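Local coordinates for Ras GTPase-activating-like protein IQGAP3 (Homo sapiens, PDB 3ISU), which probably acts as a signalling scaffold that binds calmodulin and Rho-family GTPases, and carries a RasGAP C-terminal (RGC) domain, at residues L81-L86 with L109-L114. Numbering follows the deposited sequence.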
loop_
_atom_site.group_PDB
_atom_site.type_symbol
_atom_site.label_atom_id
_atom_site.label_comp_id
_atom_site.label_asym_id
_atom_site.label_seq_id
_atom_site.Cartn_x
_atom_site.Cartn_y
_atom_site.Cartn_z
ATOM N N LEU A 81 -8.088 1.141 2.293
ATOM C CA LEU A 81 -8.078 0.182 1.185
ATOM C C LEU A 81 -9.127 -0.874 1.567
ATOM O O LEU A 81 -9.150 -1.325 2.703
ATOM C CB LEU A 81 -6.725 -0.537 1.045
ATOM C CG LEU A 81 -5.507 -0.089 0.238
ATOM C CD1 LEU A 81 -4.429 -1.122 0.430
ATOM C CD2 LEU A 81 -5.865 0.003 -1.255
ATOM N N HIS A 82 -9.970 -1.250 0.615
ATOM C CA HIS A 82 -10.925 -2.317 0.812
ATOM C C HIS A 82 -10.561 -3.473 -0.110
ATOM O O HIS A 82 -10.405 -3.311 -1.327
ATOM C CB HIS A 82 -12.329 -1.807 0.541
ATOM C CG HIS A 82 -12.786 -0.799 1.540
ATOM N ND1 HIS A 82 -13.414 -1.155 2.712
ATOM C CD2 HIS A 82 -12.686 0.555 1.557
ATOM C CE1 HIS A 82 -13.720 -0.063 3.393
ATOM N NE2 HIS A 82 -13.269 0.987 2.726
ATOM N N TYR A 83 -10.420 -4.643 0.486
ATOM C CA TYR A 83 -10.025 -5.811 -0.258
ATOM C C TYR A 83 -11.002 -6.052 -1.420
ATOM O O TYR A 83 -10.576 -6.380 -2.536
ATOM C CB TYR A 83 -10.005 -6.985 0.688
ATOM C CG TYR A 83 -9.260 -8.164 0.165
ATOM C CD1 TYR A 83 -7.880 -8.282 0.310
ATOM C CD2 TYR A 83 -9.930 -9.139 -0.561
ATOM C CE1 TYR A 83 -7.215 -9.396 -0.174
ATOM C CE2 TYR A 83 -9.271 -10.197 -1.051
ATOM C CZ TYR A 83 -7.936 -10.344 -0.847
ATOM O OH TYR A 83 -7.361 -11.467 -1.375
ATOM N N GLN A 84 -12.298 -5.828 -1.188
ATOM C CA GLN A 84 -13.309 -6.085 -2.228
ATOM C C GLN A 84 -13.152 -5.150 -3.431
ATOM O O GLN A 84 -13.357 -5.553 -4.589
ATOM C CB GLN A 84 -14.717 -5.999 -1.674
ATOM C CG GLN A 84 -15.816 -6.361 -2.720
ATOM C CD GLN A 84 -15.753 -7.793 -3.285
ATOM O OE1 GLN A 84 -15.325 -8.757 -2.598
ATOM N NE2 GLN A 84 -16.164 -7.942 -4.570
ATOM N N ASP A 85 -12.703 -3.921 -3.175
ATOM C CA ASP A 85 -12.390 -2.979 -4.264
ATOM C C ASP A 85 -11.195 -3.474 -5.103
ATOM O O ASP A 85 -11.206 -3.395 -6.330
ATOM C CB ASP A 85 -12.124 -1.558 -3.715
ATOM C CG ASP A 85 -13.359 -0.904 -3.131
ATOM O OD1 ASP A 85 -14.484 -1.291 -3.442
ATOM O OD2 ASP A 85 -13.200 0.009 -2.335
ATOM N N LEU A 86 -10.150 -3.986 -4.454
ATOM C CA LEU A 86 -9.036 -4.572 -5.154
ATOM C C LEU A 86 -9.473 -5.805 -5.989
ATOM O O LEU A 86 -9.036 -5.987 -7.124
ATOM C CB LEU A 86 -7.960 -5.001 -4.159
ATOM C CG LEU A 86 -7.311 -3.871 -3.357
ATOM C CD1 LEU A 86 -6.334 -4.492 -2.358
ATOM C CD2 LEU A 86 -6.608 -2.894 -4.309
ATOM N N LEU A 109 -0.250 -7.878 -7.039
ATOM C CA LEU A 109 0.766 -8.090 -6.035
ATOM C C LEU A 109 0.418 -7.440 -4.682
ATOM O O LEU A 109 0.830 -7.965 -3.612
ATOM C CB LEU A 109 2.156 -7.735 -6.563
ATOM C CG LEU A 109 2.685 -8.781 -7.563
ATOM C CD1 LEU A 109 3.913 -8.219 -8.268
ATOM C CD2 LEU A 109 2.976 -10.107 -6.902
ATOM N N LEU A 110 -0.391 -6.390 -4.714
ATOM C CA LEU A 110 -0.965 -5.839 -3.473
ATOM C C LEU A 110 -1.899 -6.825 -2.838
ATOM O O LEU A 110 -1.801 -7.083 -1.646
ATOM C CB LEU A 110 -1.631 -4.499 -3.697
ATOM C CG LEU A 110 -2.257 -3.771 -2.494
ATOM C CD1 LEU A 110 -1.185 -3.587 -1.358
ATOM C CD2 LEU A 110 -2.871 -2.449 -3.004
ATOM N N ILE A 111 -2.793 -7.420 -3.632
ATOM C CA ILE A 111 -3.675 -8.467 -3.104
ATOM C C ILE A 111 -2.860 -9.591 -2.449
ATOM O O ILE A 111 -3.190 -10.065 -1.327
ATOM C CB ILE A 111 -4.615 -9.024 -4.201
ATOM C CG1 ILE A 111 -5.643 -7.970 -4.558
ATOM C CG2 ILE A 111 -5.266 -10.337 -3.737
ATOM C CD1 ILE A 111 -6.468 -8.294 -5.855
ATOM N N PHE A 112 -1.815 -10.045 -3.139
ATOM C CA PHE A 112 -0.946 -11.091 -2.624
ATOM C C PHE A 112 -0.267 -10.687 -1.318
ATOM O O PHE A 112 -0.313 -11.426 -0.354
ATOM C CB PHE A 112 0.075 -11.449 -3.668
ATOM C CG PHE A 112 1.041 -12.526 -3.235
ATOM C CD1 PHE A 112 0.590 -13.789 -2.937
ATOM C CD2 PHE A 112 2.396 -12.264 -3.174
ATOM C CE1 PHE A 112 1.496 -14.803 -2.566
ATOM C CE2 PHE A 112 3.303 -13.260 -2.804
ATOM C CZ PHE A 112 2.842 -14.519 -2.500
ATOM N N LEU A 113 0.268 -9.480 -1.248
ATOM C CA LEU A 113 0.866 -9.003 0.007
ATOM C C LEU A 113 -0.122 -8.915 1.186
ATOM O O LEU A 113 0.180 -9.414 2.287
ATOM C CB LEU A 113 1.506 -7.642 -0.200
ATOM C CG LEU A 113 2.379 -7.082 0.938
ATOM C CD1 LEU A 113 3.674 -7.875 1.126
ATOM C CD2 LEU A 113 2.701 -5.589 0.604
ATOM N N LEU A 114 -1.287 -8.314 0.961
ATOM C CA LEU A 114 -2.346 -8.299 1.956
ATOM C C LEU A 114 -2.759 -9.722 2.413
ATOM O O LEU A 114 -2.850 -9.976 3.623
ATOM C CB LEU A 114 -3.557 -7.511 1.474
ATOM C CG LEU A 114 -3.347 -6.021 1.211
ATOM C CD1 LEU A 114 -4.660 -5.448 0.647
ATOM C CD2 LEU A 114 -2.929 -5.254 2.434
#
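L86 sits at the heart of this contact, wedged against three residues of the facing helix. Its CD1 meets CD1 of L114 at 3.6 Å, the two side chains crossing at about a right angle, while its CD2 lies 4.0 Å from CD2 of L110. Nearer its backbone, L86 CB rests against CG1 of I111 at 3.8 Å. That same isoleucine, with CG1 anti to its carbonyl carbon (chi1 -70°) and the chain then extended, carries CD1 to 3.7 Å from L86 O. L81, the last but one residue of its strand, closes the inner end: its CD1 reaches tip to tip toward L110 CD2, 4.0 Å away, and M97 of strand 96-99 touches both L81 and L86. No hydrogen bond crosses between the segments; apolar packing joins them. In the RGC domain, strand 74-82, an outermost strand of the four-stranded antiparallel sheet, here runs directly into helix 83-91 with H82 as N-cap, and the C-terminal helix 107-119 docks against that corner. Toward solvent the packing thins to one partly exposed side chain, Y83, whose CD1 stays 4.3 Å from L114 CD1. Its ring, carried across toward helix 107-119 by CG anti to the backbone N (chi1 -164°), crosses I111 at about a right angle and brings OH to 3.4 Å from I111 CG2. Cutting I111 back to an alanine is likely to open a gap between the Y83 hydroxyl end and L86 CB, leaving the ring with less to pack against. The hydroxyl itself hydrogen-bonds OD1 of N115, one turn further along the helix.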